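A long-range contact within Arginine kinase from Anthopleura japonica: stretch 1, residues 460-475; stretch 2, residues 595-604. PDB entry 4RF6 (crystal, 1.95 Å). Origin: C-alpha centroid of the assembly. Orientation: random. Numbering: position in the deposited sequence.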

# COMPACT_ATOMS: atom_id res chain seq x y z
N SER A 460 11.54 -24.08 24.41
CA SER A 460 10.63 -22.97 24.72
C SER A 460 9.80 -23.33 25.95
O SER A 460 9.48 -24.50 26.16
N ASP A 461 9.45 -22.33 26.75
CA ASP A 461 8.68 -22.55 27.97
C ASP A 461 7.91 -21.30 28.36
O ASP A 461 8.48 -20.37 28.94
N MET A 462 6.62 -21.28 28.06
CA MET A 462 5.78 -20.14 28.41
C MET A 462 4.80 -20.46 29.55
O MET A 462 3.64 -20.06 29.50
N ASN A 463 5.28 -21.19 30.56
CA ASN A 463 4.49 -21.42 31.77
C ASN A 463 4.96 -20.51 32.91
O ASN A 463 5.97 -20.79 33.54
N PRO A 464 4.20 -19.44 33.19
CA PRO A 464 4.56 -18.47 34.22
C PRO A 464 4.59 -19.05 35.64
O PRO A 464 5.16 -18.43 36.52
N GLU A 465 3.99 -20.22 35.85
CA GLU A 465 3.99 -20.82 37.18
C GLU A 465 5.34 -21.45 37.49
O GLU A 465 5.61 -21.84 38.63
N LYS A 466 6.20 -21.57 36.48
CA LYS A 466 7.54 -22.11 36.72
C LYS A 466 8.53 -21.01 37.09
O LYS A 466 9.69 -21.29 37.42
N VAL A 467 8.07 -19.76 37.06
CA VAL A 467 8.87 -18.64 37.58
C VAL A 467 8.53 -18.33 39.04
O VAL A 467 7.37 -18.09 39.38
N ASP A 468 9.55 -18.33 39.91
CA ASP A 468 9.36 -18.02 41.32
C ASP A 468 9.88 -16.60 41.57
O ASP A 468 11.09 -16.40 41.71
N ALA A 469 8.97 -15.63 41.63
CA ALA A 469 9.37 -14.23 41.70
C ALA A 469 8.53 -13.37 42.65
O ALA A 469 7.69 -12.60 42.20
N PRO A 470 8.76 -13.51 43.97
CA PRO A 470 8.12 -12.59 44.92
C PRO A 470 8.53 -11.15 44.62
O PRO A 470 9.72 -10.91 44.38
N ASN A 471 7.58 -10.21 44.61
CA ASN A 471 7.83 -8.84 44.15
C ASN A 471 9.01 -8.15 44.86
O ASN A 471 9.03 -8.03 46.08
N LEU A 472 9.98 -7.70 44.06
CA LEU A 472 11.25 -7.20 44.59
C LEU A 472 11.16 -5.86 45.32
O LEU A 472 11.65 -5.73 46.45
N ASP A 473 10.52 -4.88 44.69
CA ASP A 473 10.56 -3.50 45.17
C ASP A 473 9.18 -2.84 45.10
O ASP A 473 8.97 -1.94 44.30
N PRO A 474 8.24 -3.30 45.95
CA PRO A 474 6.86 -2.78 46.02
C PRO A 474 6.74 -1.25 46.06
O PRO A 474 5.73 -0.72 45.60
N GLU A 475 7.75 -0.57 46.60
CA GLU A 475 7.71 0.89 46.73
C GLU A 475 8.20 1.61 45.47
O GLU A 475 7.95 2.80 45.29
N GLY A 595 7.01 -0.05 38.30
CA GLY A 595 7.34 -0.85 39.47
C GLY A 595 8.10 -2.11 39.12
O GLY A 595 8.68 -2.22 38.04
N SER A 596 8.05 -3.09 40.02
CA SER A 596 9.05 -4.15 40.05
C SER A 596 8.54 -5.56 39.75
O SER A 596 9.33 -6.51 39.78
N ASP A 597 7.25 -5.71 39.48
CA ASP A 597 6.66 -7.05 39.48
C ASP A 597 6.83 -7.81 38.16
O ASP A 597 5.93 -7.83 37.33
N ILE A 598 7.98 -8.46 38.01
CA ILE A 598 8.28 -9.22 36.79
C ILE A 598 7.35 -10.41 36.60
O ILE A 598 6.97 -10.74 35.47
N GLY A 599 6.97 -11.05 37.71
CA GLY A 599 6.11 -12.22 37.66
C GLY A 599 4.74 -11.90 37.08
O GLY A 599 4.18 -12.69 36.31
N SER A 600 4.22 -10.74 37.44
CA SER A 600 2.93 -10.28 36.92
C SER A 600 3.03 -9.93 35.44
O SER A 600 2.18 -10.32 34.63
N VAL A 601 4.07 -9.17 35.09
CA VAL A 601 4.31 -8.80 33.69
C VAL A 601 4.42 -10.05 32.82
O VAL A 601 3.81 -10.14 31.75
N PHE A 602 5.20 -11.02 33.29
CA PHE A 602 5.39 -12.27 32.55
C PHE A 602 4.12 -13.12 32.54
O PHE A 602 3.82 -13.79 31.55
N GLY A 603 3.38 -13.09 33.64
CA GLY A 603 2.12 -13.82 33.71
C GLY A 603 1.12 -13.28 32.70
O GLY A 603 0.41 -14.04 32.04
N ARG A 604 1.06 -11.95 32.59
CA ARG A 604 0.19 -11.31 31.61
C ARG A 604 0.66 -11.64 30.19
O ARG A 604 -0.14 -11.96 29.32

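A winding loop lies along the first turns of a helix and the residues leading into it, held by an aromatic anchor, a direct hydrogen bond from Asp-473 N to Ser-596 OG and a series of bridging waters.

The anchor is Phe-602, which points toward the loop with chi1 t and has the largest area covered in the contact. Its CE2 lies 3.9 Å from Val-467 CG2 (Val-467 is t), and its CD2 4.1 Å from Pro-464 CB. Met-462, m at all three chi angles, starts sideways but brings SD to 4.2 Å from Phe-602 CE1, an oblique sulfur-aromatic approach. Pro-464 also rests on a bare stretch of helix, its CB 3.9 Å from Gly-603 CA.

At the other end, Ser-596 points inward as a p rotamer, so that its OG accepts from Asp-473 N at 2.9 Å. Beside it, Leu-472 CD1 meets Ile-598 CD1 at 4.3 Å.

Waters bridge the remaining polar groups; the first joins two carbonyls, Pro-464 O and Gly-599 O, which as two acceptors cannot bond each other. Another accepts from Gly-599 N and reaches Ala-469 O and Asp-597 OD1. A third links Leu-472 N to Ser-596 O. Asp-597, chi1 t, also caps the helix, its OD1 accepting a weak 3.4 Å bond from Ser-600 N.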

# COMPACT_ATOMS: atom_id res chain seq x y z
CB SER A 460 9.72 -22.67 23.53
OG SER A 460 10.46 -22.42 22.35
CB ASP A 461 9.60 -22.96 29.13
CG ASP A 461 8.85 -23.53 30.32
OD1 ASP A 461 7.61 -23.37 30.40
OD2 ASP A 461 9.51 -24.13 31.20
CB MET A 462 5.02 -19.62 27.19
CG MET A 462 5.92 -19.01 26.11
SD MET A 462 6.70 -17.47 26.67
CE MET A 462 5.32 -16.33 26.54
CB ASN A 463 4.60 -22.88 32.22
CG ASN A 463 3.69 -23.22 33.39
OD1 ASN A 463 3.15 -22.34 34.06
ND2 ASN A 463 3.53 -24.52 33.64
CB PRO A 464 3.45 -17.41 34.12
CG PRO A 464 2.30 -18.12 33.47
CD PRO A 464 2.92 -19.11 32.53
CB GLU A 465 2.86 -21.84 37.33
CG GLU A 465 1.45 -21.23 37.25
CD GLU A 465 0.34 -22.24 37.49
OE1 GLU A 465 -0.85 -21.88 37.30
OE2 GLU A 465 0.64 -23.39 37.86
CB LYS A 466 8.01 -22.95 35.53
CG LYS A 466 7.10 -24.15 35.25
CD LYS A 466 7.45 -24.86 33.95
CE LYS A 466 8.77 -25.61 34.06
NZ LYS A 466 9.13 -26.27 32.77
CB VAL A 467 8.70 -17.37 36.74
CG1 VAL A 467 9.38 -16.20 37.42
CG2 VAL A 467 9.27 -17.59 35.34
CB ASP A 468 10.12 -19.03 42.18
CG ASP A 468 9.66 -19.04 43.63
OD1 ASP A 468 9.38 -17.96 44.19
OD2 ASP A 468 9.57 -20.15 44.20
CB ALA A 469 9.37 -13.61 40.29
CB PRO A 470 8.70 -13.04 46.27
CG PRO A 470 9.13 -14.47 46.07
CD PRO A 470 9.58 -14.54 44.63
CB ASN A 471 6.57 -7.98 44.27
CG ASN A 471 6.64 -6.72 43.42
OD1 ASN A 471 7.47 -6.60 42.52
ND2 ASN A 471 5.76 -5.76 43.72
CB LEU A 472 12.28 -7.09 43.47
CG LEU A 472 12.79 -8.42 42.94
CD1 LEU A 472 13.87 -8.22 41.90
CD2 LEU A 472 13.31 -9.24 44.11
CB ASP A 473 11.57 -2.70 44.33
CG ASP A 473 11.80 -1.30 44.84
OD1 ASP A 473 11.40 -1.01 45.99
OD2 ASP A 473 12.37 -0.48 44.09
CB PRO A 474 6.32 -3.38 47.33
CG PRO A 474 7.51 -3.94 48.05
CD PRO A 474 8.46 -4.34 46.97
CB GLU A 475 8.54 1.33 47.94
CG GLU A 475 8.20 0.63 49.26
CD GLU A 475 8.92 -0.70 49.45
OE1 GLU A 475 9.64 -1.13 48.51
OE2 GLU A 475 8.78 -1.32 50.52
CB SER A 596 9.70 -4.17 41.43
OG SER A 596 8.72 -4.38 42.43
CB ASP A 597 5.19 -7.00 39.88
CG ASP A 597 4.68 -8.34 40.39
OD1 ASP A 597 5.42 -9.34 40.25
OD2 ASP A 597 3.54 -8.39 40.91
CB ILE A 598 9.74 -9.71 36.76
CG1 ILE A 598 10.71 -8.56 37.03
CG2 ILE A 598 10.07 -10.35 35.42
CD1 ILE A 598 11.37 -8.61 38.38
CB SER A 600 2.44 -9.07 37.72
OG SER A 600 1.29 -8.52 37.13
CB VAL A 601 5.59 -7.96 33.55
CG1 VAL A 601 5.94 -7.74 32.08
CG2 VAL A 601 5.47 -6.63 34.30
CB PHE A 602 6.55 -13.08 33.14
CG PHE A 602 6.90 -14.29 32.32
CD1 PHE A 602 7.20 -14.17 30.97
CD2 PHE A 602 6.93 -15.55 32.90
CE1 PHE A 602 7.52 -15.29 30.21
CE2 PHE A 602 7.25 -16.68 32.15
CZ PHE A 602 7.55 -16.54 30.81
CB ARG A 604 0.16 -9.80 31.82
CG ARG A 604 -0.74 -9.05 30.84
CD ARG A 604 -0.77 -7.55 31.11
NE ARG A 604 -0.82 -7.24 32.53
CZ ARG A 604 0.21 -6.78 33.23
NH1 ARG A 604 1.38 -6.56 32.64
NH2 ARG A 604 0.07 -6.53 34.53
O HOH W 1 5.63 -15.34 36.33
O HOH W 2 7.69 -10.23 40.52
O HOH W 3 9.93 -8.58 41.23
O HOH W 4 7.35 -1.80 42.49